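Local structure of RimK-related lysine biosynthesis protein (Thermococcus kodakarensis, 5K2M) at residues 169-174 and 229-234; 47-52 and 244-249; 96-101 and 161-166. The protein is an ATP-grasp enzyme that binds ADP and magnesium and probably uses ATP to form an amide bond on a carboxylate in amino-acid biosynthesis. One frame throughout, in Å; residues are numbered along the deposited sequence.

The three contacts illustrate how chemistry follows place in an ATP-grasp fold. Interactions 1 and 3 each join two antiparallel strands, but in different sheets, and the two meet around ADP: interaction 1 supplies a carboxylate to the ribose and one to magnesium, interaction 3 the backbone and glutamine groups that bond to the adenine. Phe231 of interaction 1 packs on Pro97 and Val165 of interaction 3. Interactions 1 and 2 are buried, whereas interaction 3 is open on its Glu98 side. Interaction 2 has no paired strands; an arginine there reaches from the N-terminal parallel sheet to a loop carbonyl. The centre of interaction 2 lies about 26 Å from that of interaction 3. Its Glu247 packs on Arg173 of interaction 1.

Interaction 1 of 3, residues 169-174 and 229-234; sequences GRDIRS and DIFESE. With MG (magnesium ion), chain Q; ADP (adenosine-5'-diphosphate), chain O; PO4 (phosphate ion), chain P.
Ile172 and Ile230 form an antiparallel hydrogen-bonded pair where strand 170-177 runs beside strand 225-233, its neighbour in the five-stranded antiparallel sheet of the ATP-grasp domain. Ile172 N donates to Ile230 O (2.9 Å), and Ile230 N returns a bond to Ile172 O. Both side chains lie on one face of the sheet, CB to CB 4.0 Å, and CD1 of Ile172 reaches on to CG of Glu232.

One salt bridge lies beside this apolar pair, the other on the opposite face of the sheet. In the first, the extended chain of Arg170 brings its guanidinium side-on to Glu232, NE to OE1 and NH2 to OE2 at 2.9 Å each, through the syn lone pairs. The two planes are only 9° apart. A water bound to Arg170 O and Glu232 N also donates to Glu232 OE1, while Arg170 NH1 bonds to Tyr188. A methionine in place of Arg170 would probably leave the Glu232 carboxylate without its opposite charge, held through OE1 by the water alone among the bonds described here. The second bridge, Arg173 NH1 to Asp229 OD1 (2.7 Å), is a weak hydrogen bond at 130°, and the same NH1 also donates to a phosphate ion, probably from the crystallisation liquor.

The face with Asp171, Asp229 and Phe231 lines the ADP-magnesium site. Asp229 OD2 binds magnesium at 2.0 Å, with Glu241, both ADP phosphates, the phosphate ion and a water completing the shell. Asp171 OD2 accepts from ADP O3' at 2.6 Å, and Phe231 brings CE2 to within 3.5 Å of adenine C5. Arg187 bonds to both aspartates, so it and the metal are likely to offset the repulsion between these neighbouring carboxylates.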
loop_
_atom_site.group_PDB
_atom_site.type_symbol
_atom_site.label_atom_id
_atom_site.label_comp_id
_atom_site.label_asym_id
_atom_site.label_seq_id
_atom_site.Cartn_x
_atom_site.Cartn_y
_atom_site.Cartn_z
ATOM N N GLY A 169 6.605 -67.882 8.673
ATOM C CA GLY A 169 6.130 -67.907 7.284
ATOM C C GLY A 169 4.882 -67.083 6.999
ATOM O O GLY A 169 4.254 -67.249 5.957
ATOM N N ARG A 170 4.537 -66.171 7.905
ATOM C CA ARG A 170 3.298 -65.399 7.797
ATOM C C ARG A 170 3.299 -64.246 8.781
ATOM O O ARG A 170 4.061 -64.231 9.743
ATOM C CB ARG A 170 2.090 -66.283 8.121
ATOM C CG ARG A 170 2.039 -66.685 9.592
ATOM C CD ARG A 170 1.078 -67.821 9.883
ATOM N NE ARG A 170 0.914 -68.010 11.320
ATOM C CZ ARG A 170 0.145 -68.943 11.881
ATOM N NH1 ARG A 170 -0.548 -69.795 11.136
ATOM N NH2 ARG A 170 0.061 -69.028 13.203
ATOM N N ASP A 171 2.409 -63.292 8.557
ATOM C CA ASP A 171 2.091 -62.325 9.586
ATOM C C ASP A 171 0.582 -62.178 9.668
ATOM O O ASP A 171 -0.155 -62.937 9.032
ATOM C CB ASP A 171 2.844 -61.007 9.377
ATOM C CG ASP A 171 2.230 -60.115 8.320
ATOM O OD1 ASP A 171 1.488 -60.594 7.448
ATOM O OD2 ASP A 171 2.522 -58.902 8.365
ATOM N N ILE A 172 0.125 -61.231 10.478
ATOM C CA ILE A 172 -1.298 -61.131 10.815
ATOM C C ILE A 172 -1.782 -59.751 10.442
ATOM O O ILE A 172 -1.101 -58.764 10.676
ATOM C CB ILE A 172 -1.533 -61.384 12.324
ATOM C CG1 ILE A 172 -1.244 -62.851 12.658
ATOM C CG2 ILE A 172 -2.960 -61.001 12.746
ATOM C CD1 ILE A 172 -0.878 -63.064 14.117
ATOM N N ARG A 173 -2.956 -59.703 9.835
ATOM C CA ARG A 173 -3.593 -58.461 9.492
ATOM C C ARG A 173 -4.971 -58.432 10.135
ATOM O O ARG A 173 -5.818 -59.243 9.793
ATOM C CB ARG A 173 -3.698 -58.370 7.976
ATOM C CG ARG A 173 -4.626 -57.285 7.489
ATOM C CD ARG A 173 -4.152 -55.907 7.923
ATOM N NE ARG A 173 -4.477 -54.977 6.852
ATOM C CZ ARG A 173 -3.626 -54.246 6.145
ATOM N NH1 ARG A 173 -2.320 -54.227 6.379
ATOM N NH2 ARG A 173 -4.130 -53.466 5.206
ATOM N N SER A 174 -5.190 -57.495 11.056
ATOM C CA SER A 174 -6.477 -57.355 11.726
ATOM C C SER A 174 -7.096 -55.988 11.463
ATOM O O SER A 174 -6.426 -55.067 10.984
ATOM C CB SER A 174 -6.332 -57.584 13.232
ATOM O OG SER A 174 -5.504 -56.595 13.817
ATOM N N ASP A 229 -1.133 -54.410 11.424
ATOM C CA ASP A 229 -0.208 -55.508 11.093
ATOM C C ASP A 229 0.493 -56.036 12.345
ATOM O O ASP A 229 1.165 -55.277 13.039
ATOM C CB ASP A 229 0.888 -55.038 10.144
ATOM C CG ASP A 229 0.360 -54.580 8.796
ATOM O OD1 ASP A 229 -0.835 -54.248 8.678
ATOM O OD2 ASP A 229 1.174 -54.537 7.846
ATOM N N ILE A 230 0.376 -57.339 12.597
ATOM C CA ILE A 230 0.929 -57.960 13.798
ATOM C C ILE A 230 1.902 -59.089 13.412
ATOM O O ILE A 230 1.674 -59.793 12.431
ATOM C CB ILE A 230 -0.219 -58.483 14.701
ATOM C CG1 ILE A 230 -1.007 -57.302 15.282
ATOM C CG2 ILE A 230 0.310 -59.356 15.828
ATOM C CD1 ILE A 230 -2.357 -57.671 15.875
ATOM N N PHE A 231 2.993 -59.232 14.169
ATOM C CA PHE A 231 3.954 -60.320 13.967
ATOM C C PHE A 231 3.940 -61.302 15.127
ATOM O O PHE A 231 3.925 -60.897 16.290
ATOM C CB PHE A 231 5.393 -59.804 13.888
ATOM C CG PHE A 231 5.664 -58.819 12.779
ATOM C CD1 PHE A 231 4.800 -58.655 11.710
ATOM C CD2 PHE A 231 6.841 -58.073 12.806
ATOM C CE1 PHE A 231 5.091 -57.766 10.702
ATOM C CE2 PHE A 231 7.138 -57.176 11.800
ATOM C CZ PHE A 231 6.259 -57.021 10.741
ATOM N N GLU A 232 3.972 -62.591 14.804
ATOM C CA GLU A 232 4.275 -63.627 15.791
ATOM C C GLU A 232 5.786 -63.772 15.870
ATOM O O GLU A 232 6.456 -63.828 14.840
ATOM C CB GLU A 232 3.647 -64.968 15.399
ATOM C CG GLU A 232 2.124 -64.931 15.325
ATOM C CD GLU A 232 1.548 -66.017 14.440
ATOM O OE1 GLU A 232 1.691 -65.927 13.199
ATOM O OE2 GLU A 232 0.941 -66.957 14.988
ATOM N N SER A 233 6.314 -63.814 17.090
ATOM C CA SER A 233 7.740 -64.000 17.323
ATOM C C SER A 233 7.937 -64.859 18.556
ATOM O O SER A 233 6.992 -65.081 19.315
ATOM C CB SER A 233 8.426 -62.650 17.528
ATOM O OG SER A 233 8.127 -62.123 18.804
ATOM N N GLU A 234 9.172 -65.312 18.764
ATOM C CA GLU A 234 9.532 -66.103 19.946
ATOM C C GLU A 234 9.212 -65.382 21.263
ATOM O O GLU A 234 9.107 -66.020 22.302
ATOM C CB GLU A 234 11.018 -66.524 19.898
ATOM C CG GLU A 234 12.030 -65.384 20.013
ATOM C CD GLU A 234 13.455 -65.788 19.629
ATOM O OE1 GLU A 234 13.825 -66.967 19.826
ATOM O OE2 GLU A 234 14.219 -64.922 19.133
HETATM MG MG MG Q . 2.065 -53.557 6.326
HETATM P PB ADP O . 4.156 -51.724 4.567
HETATM O O1B ADP O . 3.263 -52.933 4.567
HETATM O O2B ADP O . 4.942 -51.532 3.293
HETATM O O3B ADP O . 3.504 -50.436 5.004
HETATM P PA ADP O . 5.343 -53.186 6.767
HETATM O O1A ADP O . 3.946 -53.672 7.100
HETATM O O2A ADP O . 6.156 -52.705 7.925
HETATM O O3A ADP O . 5.324 -52.038 5.644
HETATM O "O5'" ADP O . 6.158 -54.360 6.041
HETATM C "C5'" ADP O . 5.573 -55.152 5.032
HETATM C "C4'" ADP O . 5.753 -56.624 5.364
HETATM O "O4'" ADP O . 7.150 -56.927 5.450
HETATM C "C3'" ADP O . 5.135 -57.067 6.681
HETATM O "O3'" ADP O . 3.767 -57.476 6.519
HETATM C "C2'" ADP O . 6.041 -58.221 7.065
HETATM O "O2'" ADP O . 5.676 -59.432 6.406
HETATM C "C1'" ADP O . 7.395 -57.819 6.530
HETATM N N9 ADP O . 8.166 -57.123 7.569
HETATM C C8 ADP O . 8.189 -55.793 7.795
HETATM N N7 ADP O . 8.983 -55.479 8.834
HETATM C C5 ADP O . 9.472 -56.644 9.299
HETATM C C6 ADP O . 10.389 -57.042 10.366
HETATM N N6 ADP O . 10.942 -56.113 11.174
HETATM N N1 ADP O . 10.646 -58.358 10.503
HETATM C C2 ADP O . 10.101 -59.290 9.709
HETATM N N3 ADP O . 9.260 -59.007 8.715
HETATM C C4 ADP O . 8.924 -57.724 8.466
HETATM P P PO4 P . 0.055 -52.459 4.002
HETATM O O1 PO4 P . 0.601 -53.501 4.949
HETATM O O2 PO4 P . 0.110 -52.933 2.557
HETATM O O3 PO4 P . -1.382 -52.199 4.383
HETATM O O4 PO4 P . 0.866 -51.201 4.086
HETATM O O HOH W 1 3.349 -63.804 12.402
HETATM O O HOH W 2 2.192 -55.576 5.592
#

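Interaction 2 of 3, residues 47-52 and 244-249; sequences IIRNVS and PNMEFK
Arg49 reaches the backbone of Met246 end-on, its two terminal nitrogens converging on one carbonyl oxygen: NH1 lies 2.7 Å and NH2 2.9 Å from Met246 O. The NH2 donor approaches in the carbonyl plane, on a lone pair, and the NH1 donor is tilted from that plane by 20°. The third nitrogen, NE, is engaged in a salt bridge with Glu14 of helix 12-24, so this buried guanidinium has both a charged and a neutral acceptor. Bends at chi2 and chi3 curl the chain and turn its end toward the loop.

Asn245 meets the same group from above. Its CG stands anti to the backbone N (chi1 -167°), which places OD1 over one face of the guanidinium, 3.3 Å from Arg49 CZ. Lying over the face, OD1 is off the line of the in-plane N-H bonds and touches without hydrogen bonding. Met246 CG packs at the guanidinium edge, and Phe248 brings CE2 to 4.1 Å from Arg49 NH1.

The contact joins two parts of the ATP-grasp architecture: strand 45-49 of the N-terminal parallel sheet with the residues that follow it, and the loop after strand 236-243, the strand that carries the magnesium ligands Glu241 and Asn243. The touching parts run 77° apart and form no strand pairing. Farther along the loop, Glu247 is salt-bridged to Arg11.

Between the two backbones a water acts as a bridge, placed to donate to Ile48 O at 3.1 Å and to Pro244 O at 2.9 Å, although it has more acceptors within reach than protons to give them. Pro244 O also accepts from the side-chain amide of Asn72.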
loop_
_atom_site.group_PDB
_atom_site.type_symbol
_atom_site.label_atom_id
_atom_site.label_comp_id
_atom_site.label_asym_id
_atom_site.label_seq_id
_atom_site.Cartn_x
_atom_site.Cartn_y
_atom_site.Cartn_z
ATOM N N ILE A 47 -15.857 -40.310 3.222
ATOM C CA ILE A 47 -15.036 -41.496 3.406
ATOM C C ILE A 47 -13.848 -41.362 2.467
ATOM O O ILE A 47 -14.002 -41.365 1.248
ATOM C CB ILE A 47 -15.841 -42.775 3.116
ATOM C CG1 ILE A 47 -16.975 -42.903 4.141
ATOM C CG2 ILE A 47 -14.952 -44.007 3.183
ATOM C CD1 ILE A 47 -18.044 -43.913 3.769
ATOM N N ILE A 48 -12.669 -41.226 3.051
ATOM C CA ILE A 48 -11.448 -40.911 2.309
ATOM C C ILE A 48 -10.813 -42.198 1.777
ATOM O O ILE A 48 -10.343 -43.019 2.564
ATOM C CB ILE A 48 -10.454 -40.174 3.223
ATOM C CG1 ILE A 48 -11.067 -38.867 3.737
ATOM C CG2 ILE A 48 -9.134 -39.894 2.494
ATOM C CD1 ILE A 48 -11.223 -37.775 2.696
ATOM N N ARG A 49 -10.797 -42.370 0.454
ATOM C CA ARG A 49 -10.285 -43.604 -0.149
ATOM C C ARG A 49 -9.248 -43.395 -1.272
ATOM O O ARG A 49 -8.994 -44.325 -2.043
ATOM C CB ARG A 49 -11.443 -44.460 -0.662
ATOM C CG ARG A 49 -12.433 -44.881 0.413
ATOM C CD ARG A 49 -11.807 -45.823 1.435
ATOM N NE ARG A 49 -11.282 -47.019 0.790
ATOM C CZ ARG A 49 -10.737 -48.050 1.430
ATOM N NH1 ARG A 49 -10.286 -49.083 0.728
ATOM N NH2 ARG A 49 -10.647 -48.062 2.758
ATOM N N ASN A 50 -8.618 -42.218 -1.327
ATOM C CA ASN A 50 -7.611 -41.928 -2.358
ATOM C C ASN A 50 -6.458 -42.958 -2.260
ATOM O O ASN A 50 -6.004 -43.255 -1.162
ATOM C CB ASN A 50 -7.005 -40.521 -2.198
ATOM C CG ASN A 50 -8.039 -39.393 -2.113
ATOM O OD1 ASN A 50 -8.007 -38.459 -2.916
ATOM N ND2 ASN A 50 -8.896 -39.428 -1.109
ATOM N N VAL A 51 -5.965 -43.487 -3.382
ATOM C CA VAL A 51 -4.848 -44.455 -3.325
ATOM C C VAL A 51 -3.540 -43.815 -2.818
ATOM O O VAL A 51 -2.753 -44.453 -2.117
ATOM C CB VAL A 51 -4.615 -45.149 -4.685
ATOM C CG1 VAL A 51 -3.435 -46.103 -4.614
ATOM C CG2 VAL A 51 -5.851 -45.935 -5.080
ATOM N N SER A 52 -3.312 -42.554 -3.168
ATOM C CA SER A 52 -2.148 -41.844 -2.685
ATOM C C SER A 52 -2.365 -41.455 -1.223
ATOM O O SER A 52 -3.362 -40.803 -0.878
ATOM C CB SER A 52 -1.882 -40.595 -3.532
ATOM O OG SER A 52 -1.050 -39.688 -2.851
ATOM N N PRO A 244 -4.126 -46.359 7.707
ATOM C CA PRO A 244 -5.370 -45.581 7.685
ATOM C C PRO A 244 -6.181 -45.552 6.377
ATOM O O PRO A 244 -7.219 -44.892 6.339
ATOM C CB PRO A 244 -4.889 -44.177 8.035
ATOM C CG PRO A 244 -3.532 -44.105 7.434
ATOM C CD PRO A 244 -2.946 -45.494 7.515
ATOM N N ASN A 245 -5.744 -46.226 5.321
ATOM C CA ASN A 245 -6.590 -46.389 4.122
ATOM C C ASN A 245 -6.679 -47.862 3.778
ATOM O O ASN A 245 -6.222 -48.307 2.732
ATOM C CB ASN A 245 -6.067 -45.580 2.922
ATOM C CG ASN A 245 -7.092 -45.486 1.766
ATOM O OD1 ASN A 245 -8.256 -45.893 1.889
ATOM N ND2 ASN A 245 -6.649 -44.941 0.632
ATOM N N MET A 246 -7.268 -48.611 4.693
ATOM C CA MET A 246 -7.311 -50.074 4.618
ATOM C C MET A 246 -7.761 -50.656 3.271
ATOM O O MET A 246 -8.776 -50.250 2.701
ATOM C CB MET A 246 -8.221 -50.606 5.728
ATOM C CG MET A 246 -9.653 -50.088 5.682
ATOM S SD MET A 246 -10.744 -50.816 6.924
ATOM C CE MET A 246 -9.861 -50.402 8.413
ATOM N N GLU A 247 -6.998 -51.609 2.758
ATOM C CA GLU A 247 -7.528 -52.524 1.755
ATOM C C GLU A 247 -7.999 -53.766 2.499
ATOM O O GLU A 247 -7.488 -54.090 3.581
ATOM C CB GLU A 247 -6.488 -52.849 0.673
ATOM C CG GLU A 247 -6.352 -51.774 -0.411
ATOM C CD GLU A 247 -5.251 -52.087 -1.411
ATOM O OE1 GLU A 247 -4.101 -52.239 -0.981
ATOM O OE2 GLU A 247 -5.520 -52.177 -2.629
ATOM N N PHE A 248 -8.998 -54.445 1.942
ATOM C CA PHE A 248 -9.636 -55.561 2.637
ATOM C C PHE A 248 -10.346 -56.592 1.761
ATOM O O PHE A 248 -10.987 -57.504 2.294
ATOM C CB PHE A 248 -10.622 -55.012 3.689
ATOM C CG PHE A 248 -11.667 -54.084 3.130
ATOM C CD1 PHE A 248 -12.801 -54.584 2.496
ATOM C CD2 PHE A 248 -11.531 -52.706 3.258
ATOM C CE1 PHE A 248 -13.762 -53.727 1.981
ATOM C CE2 PHE A 248 -12.489 -51.846 2.757
ATOM C CZ PHE A 248 -13.606 -52.352 2.115
ATOM N N LYS A 249 -10.222 -56.492 0.438
ATOM C CA LYS A 249 -10.993 -57.367 -0.432
ATOM C C LYS A 249 -10.651 -58.840 -0.210
ATOM O O LYS A 249 -11.544 -59.688 -0.268
ATOM C CB LYS A 249 -10.855 -56.986 -1.912
ATOM C CG LYS A 249 -9.511 -57.287 -2.556
ATOM C CD LYS A 249 -9.503 -56.829 -4.006
ATOM C CE LYS A 249 -8.206 -57.200 -4.708
ATOM N NZ LYS A 249 -7.024 -56.481 -4.145
HETATM O O HOH W 3 -8.859 -42.758 5.250
#

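Interaction 3 of 3, residues 96-101 and 161-166; sequences VPEWKA and FQEFVE. With ADP (adenosine-5'-diphosphate), chain O.
Lys100 and Phe161 exchange two backbone bonds, Lys100 N to Phe161 O at 3.0 Å and Phe161 N to Lys100 O at 2.9 Å, in the close-set part of the contact. The next pair, Trp99 and Gln162, is non-hydrogen-bonded and draws the two CA atoms to 4.2 Å. Glu163 N then donates to Glu98 O. Glu163 CG lies between its backbone N and carbonyl carbon (chi1 66°), and the extended chain brings OE2 to Glu98 N, 3.0 Å away and 50° above the carboxylate plane. On the face with Gln162, the Pro97 ring rests its CG 3.4 Å from Gln162 NE2, and a water links that NE2 to Pro97 O.

The end of strand 159-163 and the segment after it bind the adenine edge, in the connection between two sheets of the ATP-grasp domain. Gln162 OE1 and Glu163 O both accept from ADP N6, and Val165 N donates to ADP N1 at 3.0 Å. Gln162 OE1 also takes a bond from Lys122.

Looser is the exposed Glu98 side chain, whose OE2 lies 4.4 Å from Glu163 OE1, a repulsion that Lys235, salt-bridged to Glu163, probably softens. The Lys100 chain leads away from Phe161, its NZ hydrogen-bonded to Pro38 O of the second subunit.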
loop_
_atom_site.group_PDB
_atom_site.type_symbol
_atom_site.label_atom_id
_atom_site.label_comp_id
_atom_site.label_asym_id
_atom_site.label_seq_id
_atom_site.Cartn_x
_atom_site.Cartn_y
_atom_site.Cartn_z
ATOM N N VAL A 96 6.004 -53.909 20.516
ATOM C CA VAL A 96 6.385 -53.613 19.130
ATOM C C VAL A 96 7.777 -54.189 18.869
ATOM O O VAL A 96 8.527 -54.396 19.801
ATOM C CB VAL A 96 6.433 -52.088 18.879
ATOM C CG1 VAL A 96 5.047 -51.473 19.046
ATOM C CG2 VAL A 96 7.438 -51.408 19.807
ATOM N N PRO A 97 8.135 -54.436 17.604
ATOM C CA PRO A 97 9.520 -54.813 17.404
ATOM C C PRO A 97 10.454 -53.705 17.873
ATOM O O PRO A 97 10.091 -52.525 17.849
ATOM C CB PRO A 97 9.635 -54.985 15.888
ATOM C CG PRO A 97 8.237 -55.159 15.405
ATOM C CD PRO A 97 7.411 -54.318 16.331
ATOM N N GLU A 98 11.633 -54.100 18.322
ATOM C CA GLU A 98 12.715 -53.161 18.596
ATOM C C GLU A 98 12.944 -52.286 17.385
ATOM O O GLU A 98 13.041 -52.798 16.276
ATOM C CB GLU A 98 14.008 -53.903 18.874
ATOM C CG GLU A 98 14.751 -53.366 20.066
ATOM C CD GLU A 98 14.375 -54.127 21.308
ATOM O OE1 GLU A 98 13.498 -53.634 22.056
ATOM O OE2 GLU A 98 14.935 -55.235 21.500
ATOM N N TRP A 99 13.061 -50.980 17.605
ATOM C CA TRP A 99 13.215 -50.036 16.516
ATOM C C TRP A 99 14.242 -48.969 16.835
ATOM O O TRP A 99 14.593 -48.730 17.992
ATOM C CB TRP A 99 11.873 -49.373 16.187
ATOM C CG TRP A 99 11.365 -48.554 17.308
ATOM C CD1 TRP A 99 10.679 -48.995 18.403
ATOM C CD2 TRP A 99 11.527 -47.148 17.470
ATOM N NE1 TRP A 99 10.400 -47.942 19.243
ATOM C CE2 TRP A 99 10.910 -46.795 18.692
ATOM C CE3 TRP A 99 12.143 -46.148 16.704
ATOM C CZ2 TRP A 99 10.876 -45.484 19.158
ATOM C CZ3 TRP A 99 12.113 -44.853 17.167
ATOM C CH2 TRP A 99 11.476 -44.527 18.384
ATOM N N LYS A 100 14.703 -48.309 15.781
ATOM C CA LYS A 100 15.679 -47.247 15.915
ATOM C C LYS A 100 15.467 -46.251 14.773
ATOM O O LYS A 100 15.103 -46.644 13.662
ATOM C CB LYS A 100 17.079 -47.852 15.883
ATOM C CG LYS A 100 18.131 -47.065 16.645
ATOM C CD LYS A 100 18.064 -47.283 18.149
ATOM C CE LYS A 100 19.027 -46.330 18.836
ATOM N NZ LYS A 100 19.039 -46.507 20.309
ATOM N N ALA A 101 15.640 -44.966 15.065
ATOM C CA ALA A 101 15.515 -43.934 14.058
ATOM C C ALA A 101 16.725 -43.002 14.078
ATOM O O ALA A 101 17.216 -42.595 15.151
ATOM C CB ALA A 101 14.223 -43.146 14.252
ATOM N N PHE A 161 14.295 -48.098 11.273
ATOM C CA PHE A 161 14.767 -49.480 11.243
ATOM C C PHE A 161 14.094 -50.299 12.342
ATOM O O PHE A 161 13.761 -49.772 13.380
ATOM C CB PHE A 161 16.271 -49.538 11.526
ATOM C CG PHE A 161 17.129 -48.866 10.504
ATOM C CD1 PHE A 161 17.548 -49.548 9.373
ATOM C CD2 PHE A 161 17.573 -47.568 10.694
ATOM C CE1 PHE A 161 18.381 -48.945 8.444
ATOM C CE2 PHE A 161 18.397 -46.958 9.760
ATOM C CZ PHE A 161 18.801 -47.649 8.636
ATOM N N GLN A 162 13.918 -51.590 12.096
ATOM C CA GLN A 162 13.502 -52.540 13.121
ATOM C C GLN A 162 14.468 -53.708 13.159
ATOM O O GLN A 162 15.165 -53.968 12.189
ATOM C CB GLN A 162 12.118 -53.103 12.808
ATOM C CG GLN A 162 10.972 -52.122 12.947
ATOM C CD GLN A 162 9.652 -52.744 12.521
ATOM O OE1 GLN A 162 9.594 -53.444 11.525
ATOM N NE2 GLN A 162 8.594 -52.488 13.272
ATOM N N GLU A 163 14.514 -54.401 14.288
ATOM C CA GLU A 163 15.089 -55.745 14.334
ATOM C C GLU A 163 14.369 -56.630 13.324
ATOM O O GLU A 163 13.160 -56.496 13.138
ATOM C CB GLU A 163 14.935 -56.357 15.734
ATOM C CG GLU A 163 13.493 -56.629 16.142
ATOM C CD GLU A 163 13.356 -57.191 17.548
ATOM O OE1 GLU A 163 14.305 -57.816 18.048
ATOM O OE2 GLU A 163 12.295 -56.995 18.167
ATOM N N PHE A 164 15.091 -57.543 12.680
ATOM C CA PHE A 164 14.430 -58.536 11.832
ATOM C C PHE A 164 13.736 -59.551 12.730
ATOM O O PHE A 164 14.375 -60.214 13.549
ATOM C CB PHE A 164 15.412 -59.237 10.906
ATOM C CG PHE A 164 14.791 -60.335 10.076
ATOM C CD1 PHE A 164 13.997 -60.033 8.975
ATOM C CD2 PHE A 164 15.016 -61.669 10.381
ATOM C CE1 PHE A 164 13.431 -61.039 8.207
ATOM C CE2 PHE A 164 14.459 -62.678 9.606
ATOM C CZ PHE A 164 13.656 -62.364 8.526
ATOM N N VAL A 165 12.421 -59.653 12.589
ATOM C CA VAL A 165 11.649 -60.605 13.365
ATOM C C VAL A 165 11.490 -61.900 12.571
ATOM O O VAL A 165 11.083 -61.873 11.408
ATOM C CB VAL A 165 10.281 -60.025 13.750
ATOM C CG1 VAL A 165 9.472 -61.050 14.525
ATOM C CG2 VAL A 165 10.461 -58.744 14.554
ATOM N N GLU A 166 11.825 -63.027 13.204
ATOM C CA GLU A 166 11.702 -64.341 12.579
ATOM C C GLU A 166 10.279 -64.826 12.767
ATOM O O GLU A 166 9.928 -65.343 13.821
ATOM C CB GLU A 166 12.694 -65.336 13.185
ATOM C CG GLU A 166 14.150 -64.980 12.916
ATOM C CD GLU A 166 15.129 -65.947 13.560
ATOM O OE1 GLU A 166 16.226 -65.499 13.946
ATOM O OE2 GLU A 166 14.809 -67.151 13.692
HETATM P PB ADP O . 4.156 -51.724 4.567
HETATM O O1B ADP O . 3.263 -52.933 4.567
HETATM O O2B ADP O . 4.942 -51.532 3.293
HETATM O O3B ADP O . 3.504 -50.436 5.004
HETATM P PA ADP O . 5.343 -53.186 6.767
HETATM O O1A ADP O . 3.946 -53.672 7.100
HETATM O O2A ADP O . 6.156 -52.705 7.925
HETATM O O3A ADP O . 5.324 -52.038 5.644
HETATM O "O5'" ADP O . 6.158 -54.360 6.041
HETATM C "C5'" ADP O . 5.573 -55.152 5.032
HETATM C "C4'" ADP O . 5.753 -56.624 5.364
HETATM O "O4'" ADP O . 7.150 -56.927 5.450
HETATM C "C3'" ADP O . 5.135 -57.067 6.681
HETATM O "O3'" ADP O . 3.767 -57.476 6.519
HETATM C "C2'" ADP O . 6.041 -58.221 7.065
HETATM O "O2'" ADP O . 5.676 -59.432 6.406
HETATM C "C1'" ADP O . 7.395 -57.819 6.530
HETATM N N9 ADP O . 8.166 -57.123 7.569
HETATM C C8 ADP O . 8.189 -55.793 7.795
HETATM N N7 ADP O . 8.983 -55.479 8.834
HETATM C C5 ADP O . 9.472 -56.644 9.299
HETATM C C6 ADP O . 10.389 -57.042 10.366
HETATM N N6 ADP O . 10.942 -56.113 11.174
HETATM N N1 ADP O . 10.646 -58.358 10.503
HETATM C C2 ADP O . 10.101 -59.290 9.709
HETATM N N3 ADP O . 9.260 -59.007 8.715
HETATM C C4 ADP O . 8.924 -57.724 8.466
HETATM O O HOH W 4 8.726 -51.270 15.735
#